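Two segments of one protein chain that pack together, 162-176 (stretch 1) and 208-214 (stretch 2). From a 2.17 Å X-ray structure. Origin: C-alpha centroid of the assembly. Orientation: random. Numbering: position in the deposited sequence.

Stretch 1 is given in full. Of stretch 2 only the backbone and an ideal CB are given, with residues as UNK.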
ATOM      1  N   GLN A 162       4.195 -13.346 -20.072  1.00 37.53           N
ATOM      2  CA  GLN A 162       5.087 -12.198 -19.959  1.00 39.14           C
ATOM      3  C   GLN A 162       5.045 -11.617 -18.550  1.00 38.54           C
ATOM      4  O   GLN A 162       6.077 -11.253 -17.987  1.00 39.68           O
ATOM      5  CB  GLN A 162       4.720 -11.127 -20.985  1.00 41.04           C
ATOM      6  CG  GLN A 162       5.652  -9.929 -20.962  1.00 45.60           C
ATOM      7  CD  GLN A 162       7.092 -10.318 -21.224  1.00 47.16           C
ATOM      8  OE1 GLN A 162       7.400 -10.957 -22.229  1.00 51.48           O
ATOM      9  NE2 GLN A 162       7.984  -9.944 -20.312  1.00 43.71           N
ATOM     10  N   PHE A 163       3.841 -11.538 -17.992  1.00 35.17           N
ATOM     11  CA  PHE A 163       3.631 -11.073 -16.625  1.00 31.64           C
ATOM     12  C   PHE A 163       4.436 -11.902 -15.629  1.00 34.76           C
ATOM     13  O   PHE A 163       5.055 -11.362 -14.711  1.00 32.68           O
ATOM     14  CB  PHE A 163       2.140 -11.131 -16.291  1.00 31.03           C
ATOM     15  CG  PHE A 163       1.799 -10.697 -14.892  1.00 29.29           C
ATOM     16  CD1 PHE A 163       1.931  -9.373 -14.509  1.00 28.27           C
ATOM     17  CD2 PHE A 163       1.303 -11.609 -13.974  1.00 29.14           C
ATOM     18  CE1 PHE A 163       1.599  -8.971 -13.230  1.00 25.29           C
ATOM     19  CE2 PHE A 163       0.969 -11.217 -12.693  1.00 27.06           C
ATOM     20  CZ  PHE A 163       1.118  -9.892 -12.319  1.00 26.54           C
ATOM     21  N   ILE A 164       4.432 -13.218 -15.826  1.00 34.89           N
ATOM     22  CA  ILE A 164       5.164 -14.132 -14.958  1.00 33.87           C
ATOM     23  C   ILE A 164       6.671 -13.899 -15.085  1.00 35.79           C
ATOM     24  O   ILE A 164       7.406 -13.966 -14.098  1.00 35.72           O
ATOM     25  CB  ILE A 164       4.810 -15.601 -15.280  1.00 36.99           C
ATOM     26  CG1 ILE A 164       3.403 -15.920 -14.765  1.00 35.86           C
ATOM     27  CG2 ILE A 164       5.824 -16.561 -14.671  1.00 34.35           C
ATOM     28  CD1 ILE A 164       2.884 -17.278 -15.186  1.00 36.49           C
ATOM     29  N   GLN A 165       7.123 -13.607 -16.301  1.00 38.23           N
ATOM     30  CA  GLN A 165       8.523 -13.264 -16.527  1.00 40.11           C
ATOM     31  C   GLN A 165       8.871 -11.925 -15.884  1.00 37.58           C
ATOM     32  O   GLN A 165       9.972 -11.744 -15.362  1.00 36.43           O
ATOM     33  CB  GLN A 165       8.834 -13.226 -18.023  1.00 48.20           C
ATOM     34  CG  GLN A 165       8.840 -14.593 -18.684  1.00 63.63           C
ATOM     35  CD  GLN A 165       9.112 -14.519 -20.175  1.00 77.36           C
ATOM     36  OE1 GLN A 165       8.958 -13.466 -20.795  1.00 82.50           O
ATOM     37  NE2 GLN A 165       9.524 -15.639 -20.757  1.00 82.60           N
ATOM     38  N   ASP A 166       7.926 -10.990 -15.922  1.00 34.38           N
ATOM     39  CA  ASP A 166       8.132  -9.670 -15.333  1.00 33.77           C
ATOM     40  C   ASP A 166       8.280  -9.764 -13.817  1.00 31.84           C
ATOM     41  O   ASP A 166       9.078  -9.043 -13.218  1.00 32.59           O
ATOM     42  CB  ASP A 166       6.982  -8.731 -15.695  1.00 32.07           C
ATOM     43  CG  ASP A 166       6.976  -8.354 -17.165  1.00 38.67           C
ATOM     44  OD1 ASP A 166       7.981  -8.626 -17.856  1.00 41.06           O
ATOM     45  OD2 ASP A 166       5.969  -7.774 -17.628  1.00 38.95           O
ATOM     46  N   ILE A 167       7.503 -10.654 -13.207  1.00 31.10           N
ATOM     47  CA  ILE A 167       7.606 -10.913 -11.776  1.00 30.88           C
ATOM     48  C   ILE A 167       9.008 -11.403 -11.419  1.00 34.88           C
ATOM     49  O   ILE A 167       9.645 -10.870 -10.510  1.00 33.22           O
ATOM     50  CB  ILE A 167       6.564 -11.953 -11.315  1.00 35.38           C
ATOM     51  CG1 ILE A 167       5.152 -11.372 -11.425  1.00 35.46           C
ATOM     52  CG2 ILE A 167       6.851 -12.411  -9.892  1.00 34.43           C
ATOM     53  CD1 ILE A 167       4.062 -12.293 -10.924  1.00 33.84           C
ATOM     54  N   ARG A 168       9.489 -12.410 -12.144  1.00 38.12           N
ATOM     55  CA  ARG A 168      10.831 -12.940 -11.917  1.00 39.28           C
ATOM     56  C   ARG A 168      11.896 -11.856 -12.080  1.00 36.94           C
ATOM     57  O   ARG A 168      12.819 -11.758 -11.272  1.00 36.89           O
ATOM     58  CB  ARG A 168      11.121 -14.108 -12.864  1.00 46.75           C
ATOM     59  CG  ARG A 168      10.295 -15.357 -12.586  1.00 56.95           C
ATOM     60  CD  ARG A 168      10.768 -16.551 -13.411  1.00 66.63           C
ATOM     61  NE  ARG A 168      10.750 -16.277 -14.846  1.00 74.87           N
ATOM     62  CZ  ARG A 168      11.819 -16.345 -15.635  1.00 80.68           C
ATOM     63  NH1 ARG A 168      11.708 -16.077 -16.930  1.00 81.94           N
ATOM     64  NH2 ARG A 168      12.999 -16.689 -15.133  1.00 82.81           N
ATOM     65  N   ALA A 169      11.757 -11.036 -13.119  1.00 32.85           N
ATOM     66  CA  ALA A 169      12.740  -9.996 -13.407  1.00 32.56           C
ATOM     67  C   ALA A 169      12.792  -8.952 -12.297  1.00 32.05           C
ATOM     68  O   ALA A 169      13.862  -8.453 -11.957  1.00 36.49           O
ATOM     69  CB  ALA A 169      12.436  -9.333 -14.742  1.00 32.64           C
ATOM     70  N   GLN A 170      11.634  -8.624 -11.733  1.00 30.01           N
ATOM     71  CA  GLN A 170      11.578  -7.678 -10.623  1.00 30.20           C
ATOM     72  C   GLN A 170      12.153  -8.304  -9.355  1.00 33.57           C
ATOM     73  O   GLN A 170      12.848  -7.642  -8.582  1.00 33.63           O
ATOM     74  CB  GLN A 170      10.143  -7.207 -10.378  1.00 28.55           C
ATOM     75  CG  GLN A 170       9.593  -6.268 -11.449  1.00 29.69           C
ATOM     76  CD  GLN A 170      10.189  -4.870 -11.386  1.00 32.98           C
ATOM     77  OE1 GLN A 170      11.069  -4.588 -10.573  1.00 31.38           O
ATOM     78  NE2 GLN A 170       9.701  -3.983 -12.245  1.00 34.22           N
ATOM     79  N   GLN A 171      11.867  -9.585  -9.148  1.00 31.42           N
ATOM     80  CA  GLN A 171      12.409 -10.302  -8.001  1.00 30.39           C
ATOM     81  C   GLN A 171      13.927 -10.415  -8.111  1.00 30.55           C
ATOM     82  O   GLN A 171      14.636 -10.319  -7.113  1.00 31.42           O
ATOM     83  CB  GLN A 171      11.762 -11.683  -7.879  1.00 31.87           C
ATOM     84  CG  GLN A 171      10.301 -11.617  -7.439  1.00 31.89           C
ATOM     85  CD  GLN A 171       9.577 -12.942  -7.578  1.00 32.55           C
ATOM     86  OE1 GLN A 171       9.971 -13.796  -8.372  1.00 33.62           O
ATOM     87  NE2 GLN A 171       8.511 -13.118  -6.806  1.00 30.40           N
ATOM     88  N   ALA A 172      14.419 -10.591  -9.334  1.00 32.08           N
ATOM     89  CA  ALA A 172      15.856 -10.672  -9.581  1.00 33.13           C
ATOM     90  C   ALA A 172      16.569  -9.373  -9.198  1.00 36.68           C
ATOM     91  O   ALA A 172      17.779  -9.363  -8.980  1.00 38.18           O
ATOM     92  CB  ALA A 172      16.123 -11.008 -11.040  1.00 33.07           C
ATOM     93  N   LYS A 173      15.815  -8.281  -9.120  1.00 33.94           N
ATOM     94  CA  LYS A 173      16.371  -6.991  -8.724  1.00 37.82           C
ATOM     95  C   LYS A 173      16.143  -6.715  -7.240  1.00 36.70           C
ATOM     96  O   LYS A 173      16.379  -5.605  -6.765  1.00 36.95           O
ATOM     97  CB  LYS A 173      15.767  -5.861  -9.564  1.00 37.78           C
ATOM     98  CG  LYS A 173      16.108  -5.941 -11.042  1.00 42.23           C
ATOM     99  CD  LYS A 173      15.667  -4.694 -11.791  1.00 44.19           C
ATOM    100  CE  LYS A 173      14.591  -5.013 -12.820  1.00 46.10           C
ATOM    101  NZ  LYS A 173      14.272  -3.840 -13.684  1.00 45.45           N
ATOM    102  N   GLY A 174      15.674  -7.724  -6.512  1.00 34.36           N
ATOM    103  CA  GLY A 174      15.478  -7.595  -5.079  1.00 33.82           C
ATOM    104  C   GLY A 174      14.105  -7.111  -4.645  1.00 33.53           C
ATOM    105  O   GLY A 174      13.860  -6.923  -3.453  1.00 33.85           O
ATOM    106  N   LYS A 175      13.203  -6.907  -5.601  1.00 29.87           N
ATOM    107  CA  LYS A 175      11.845  -6.485  -5.274  1.00 29.12           C
ATOM    108  C   LYS A 175      10.975  -7.666  -4.855  1.00 29.26           C
ATOM    109  O   LYS A 175      11.205  -8.801  -5.269  1.00 29.80           O
ATOM    110  CB  LYS A 175      11.188  -5.769  -6.459  1.00 29.27           C
ATOM    111  CG  LYS A 175      11.633  -4.331  -6.673  1.00 30.47           C
ATOM    112  CD  LYS A 175      12.835  -4.243  -7.597  1.00 36.08           C
ATOM    113  CE  LYS A 175      13.135  -2.804  -7.992  1.00 32.01           C
ATOM    114  NZ  LYS A 175      13.519  -1.961  -6.822  1.00 30.05           N
ATOM    115  N   LYS A 176       9.974  -7.388  -4.030  1.00 29.12           N
ATOM    116  CA  LYS A 176       8.942  -8.371  -3.728  1.00 26.98           C
ATOM    117  C   LYS A 176       7.696  -8.050  -4.543  1.00 26.80           C
ATOM    118  O   LYS A 176       7.363  -6.881  -4.743  1.00 25.61           O
ATOM    119  CB  LYS A 176       8.614  -8.386  -2.234  1.00 30.25           C
ATOM    120  CG  LYS A 176       9.769  -8.822  -1.353  1.00 35.10           C
ATOM    121  CD  LYS A 176      10.170 -10.254  -1.654  1.00 36.57           C
ATOM    122  CE  LYS A 176      11.401 -10.656  -0.867  1.00 43.45           C
ATOM    123  NZ  LYS A 176      11.886 -12.011  -1.251  1.00 48.45           N
ATOM    124  N   UNK A 208       1.530 -20.214  -6.415  1.00 36.74           N
ATOM    125  CA  UNK A 208       2.465 -21.166  -7.006  1.00 41.53           C
ATOM    126  C   UNK A 208       2.520 -21.030  -8.527  1.00 42.31           C
ATOM    127  O   UNK A 208       3.571 -21.234  -9.134  1.00 43.51           O
ATOM    128  CB  UNK A 208       2.074 -22.595  -6.623  1.00 41.53           C
ATOM    129  N   UNK A 209       1.393 -20.673  -9.138  1.00 38.55           N
ATOM    130  CA  UNK A 209       1.337 -20.508 -10.587  1.00 38.29           C
ATOM    131  C   UNK A 209       2.091 -19.267 -11.056  1.00 38.78           C
ATOM    132  O   UNK A 209       2.880 -19.329 -11.997  1.00 39.10           O
ATOM    133  CB  UNK A 209      -0.120 -20.433 -11.048  1.00 38.29           C
ATOM    134  N   UNK A 210       1.847 -18.137 -10.403  1.00 34.42           N
ATOM    135  CA  UNK A 210       2.420 -16.875 -10.859  1.00 33.94           C
ATOM    136  C   UNK A 210       3.760 -16.555 -10.203  1.00 37.71           C
ATOM    137  O   UNK A 210       4.570 -15.819 -10.766  1.00 34.91           O
ATOM    138  CB  UNK A 210       1.436 -15.735 -10.589  1.00 33.94           C
ATOM    139  N   UNK A 211       4.003 -17.114  -9.023  1.00 31.76           N
ATOM    140  CA  UNK A 211       5.263 -16.890  -8.340  1.00 30.01           C
ATOM    141  C   UNK A 211       5.263 -15.634  -7.489  1.00 31.56           C
ATOM    142  O   UNK A 211       6.315 -15.039  -7.246  1.00 30.13           O
ATOM    143  CB  UNK A 211       6.399 -16.815  -9.362  1.00 30.01           C
ATOM    144  N   UNK A 212       4.078 -15.221  -7.045  1.00 27.80           N
ATOM    145  CA  UNK A 212       3.954 -14.155  -6.056  1.00 28.14           C
ATOM    146  C   UNK A 212       4.692 -14.537  -4.776  1.00 30.79           C
ATOM    147  O   UNK A 212       4.716 -15.706  -4.402  1.00 31.38           O
ATOM    148  CB  UNK A 212       2.482 -13.863  -5.758  1.00 28.14           C
ATOM    149  N   UNK A 213       5.279 -13.557  -4.097  1.00 28.15           N
ATOM    150  CA  UNK A 213       6.028 -13.830  -2.871  1.00 28.47           C
ATOM    151  C   UNK A 213       5.109 -14.060  -1.677  1.00 27.96           C
ATOM    152  O   UNK A 213       5.523 -14.621  -0.665  1.00 27.16           O
ATOM    153  CB  UNK A 213       6.984 -12.674  -2.571  1.00 28.47           C
ATOM    154  N   UNK A 214       3.864 -13.616  -1.795  1.00 25.28           N
ATOM    155  CA  UNK A 214       2.922 -13.725  -0.700  1.00 23.45           C
ATOM    156  C   UNK A 214       1.706 -12.857  -0.931  1.00 25.21           C
ATOM    157  O   UNK A 214       1.390 -12.522  -2.071  1.00 22.95           O
ATOM    158  CB  UNK A 214       3.594 -13.348   0.622  1.00 23.45           C
TER

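Position 208 lies in the last turn of a helix. Its ideal CB has nothing of stretch 1 within 5.5 Å, so this contact sets no preference. The deposited residue is T208, whose chi1 is p and which touches nothing in stretch 1.

Position 209, also helical, points its CA-to-CB bond sideways, and again no atom of stretch 1 comes within 5.5 Å of the ideal CB. Many side chains would suit it, polar ones included. What stretch 1 meets here is backbone: I164 CD1 lies 3.8 Å from the carbonyl O of 209. The residue is Q209, with chi1 and chi2 both t; its side chain comes no nearer to stretch 1 than 5.1 Å, between Q209 CG and I164 CD1.

At position 210 the backbone comes close: the distance from I164 CA to Y210 CA, the residue deposited here, is 5.6 Å. The CA-to-CB bond runs sideways, yet the ideal CB is 4.3 Å from I167 CD1, 4.6 Å from I164 CG1 and 5.0 Å from F163 CE2. Three apolar neighbours, with no polar side-chain atom among them, favour an apolar or aromatic residue; leucine, methionine, phenylalanine or tyrosine would all be reasonable. It is Y210. With chi1 m, its ring places CD2 3.7 Å from I164 CG1 and 3.8 Å from F163 CD2, the latter approach being at the edge of the F163 ring. Water 1 joins the backbones, 2.5 Å from Y210 O and 3.2 Å from I164 O.

Position 211 has phi/psi of 86/26, and a CB there would be jammed against the carbonyl O of 210. That alone calls for glycine. The ideal CB would also point toward stretch 1, 4.5 Å from I167 CG2 and 4.8 Å from Q171 OE1. G211 is the residue, the first after the helix to leave helical angles. Its carbonyl O accepts a hydrogen bond from Q171 NE2 at 3.0 Å (N-H...O angle 152°).

At position 212 CA-to-CB points away, and the ideal CB has no neighbour in stretch 1 within 5.5 Å. A short side chain would not reach across, whereas a long apolar one could turn back to F163 and I167. F212 does so with chi1 m: CE1 lies 3.8 Å from I167 CD1, and CZ 3.9 Å from F163 CE2, at the edge of the F163 ring.

Position 213 points toward stretch 1, its ideal CB 4.1 Å from K176 CD and 4.5 Å from Q171 NE2. An amide donor and a lysine together favour an acceptor, preferably negative: aspartate fits, and asparagine or glutamate could be considered. D213 accepts from Q171 NE2 through OD2 at 2.9 Å (151°), so this amide nitrogen serves both 211 and 213. The salt bridge from D213 OD1 to K176 NZ is long, 3.9 Å, and water 4 supplements it, 3.2 Å from each of those two atoms.

Position 214 is extended, phi/psi 166/-156, and out of reach of stretch 1, which therefore offers no guidance. The residue is G214.

Stretch 2 (208-214) TQYGFDG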
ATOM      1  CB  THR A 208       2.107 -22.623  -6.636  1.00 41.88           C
ATOM      2  OG1 THR A 208       0.758 -22.904  -7.026  1.00 50.81           O
ATOM      3  CG2 THR A 208       2.251 -22.842  -5.140  1.00 38.82           C
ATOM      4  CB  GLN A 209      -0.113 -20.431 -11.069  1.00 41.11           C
ATOM      5  CG  GLN A 209      -0.248 -20.277 -12.581  1.00 51.08           C
ATOM      6  CD  GLN A 209      -1.672 -19.987 -13.024  1.00 57.72           C
ATOM      7  OE1 GLN A 209      -2.600 -19.988 -12.214  1.00 59.87           O
ATOM      8  NE2 GLN A 209      -1.850 -19.733 -14.315  1.00 58.81           N
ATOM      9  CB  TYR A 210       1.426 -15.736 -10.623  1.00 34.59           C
ATOM     10  CG  TYR A 210       0.262 -15.770 -11.587  1.00 35.58           C
ATOM     11  CD1 TYR A 210      -0.886 -16.496 -11.297  1.00 34.87           C
ATOM     12  CD2 TYR A 210       0.322 -15.093 -12.797  1.00 34.71           C
ATOM     13  CE1 TYR A 210      -1.948 -16.537 -12.182  1.00 35.75           C
ATOM     14  CE2 TYR A 210      -0.733 -15.127 -13.688  1.00 37.20           C
ATOM     15  CZ  TYR A 210      -1.865 -15.850 -13.376  1.00 37.93           C
ATOM     16  OH  TYR A 210      -2.915 -15.886 -14.263  1.00 39.09           O
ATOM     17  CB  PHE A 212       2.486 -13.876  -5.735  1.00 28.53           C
ATOM     18  CG  PHE A 212       1.711 -13.285  -6.874  1.00 29.10           C
ATOM     19  CD1 PHE A 212       2.010 -12.019  -7.349  1.00 28.69           C
ATOM     20  CD2 PHE A 212       0.658 -13.981  -7.446  1.00 27.71           C
ATOM     21  CE1 PHE A 212       1.287 -11.467  -8.389  1.00 30.46           C
ATOM     22  CE2 PHE A 212      -0.071 -13.433  -8.486  1.00 29.17           C
ATOM     23  CZ  PHE A 212       0.246 -12.174  -8.959  1.00 30.49           C
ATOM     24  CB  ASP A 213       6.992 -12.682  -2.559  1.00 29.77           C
ATOM     25  CG  ASP A 213       8.121 -12.585  -3.557  1.00 33.34           C
ATOM     26  OD1 ASP A 213       9.033 -13.437  -3.500  1.00 34.58           O
ATOM     27  OD2 ASP A 213       8.101 -11.654  -4.393  1.00 31.50           O
TER
HETATM   28  O   HOH W   1       6.995 -15.736 -11.466  1.00 53.76           O
HETATM   29  O   HOH W   2       8.940 -16.027  -9.060  1.00 45.07           O
HETATM   30  O   HOH W   3      11.311 -13.336  -4.399  1.00 46.95           O
HETATM   31  O   HOH W   4       9.541 -14.099  -0.436  1.00 49.45           O
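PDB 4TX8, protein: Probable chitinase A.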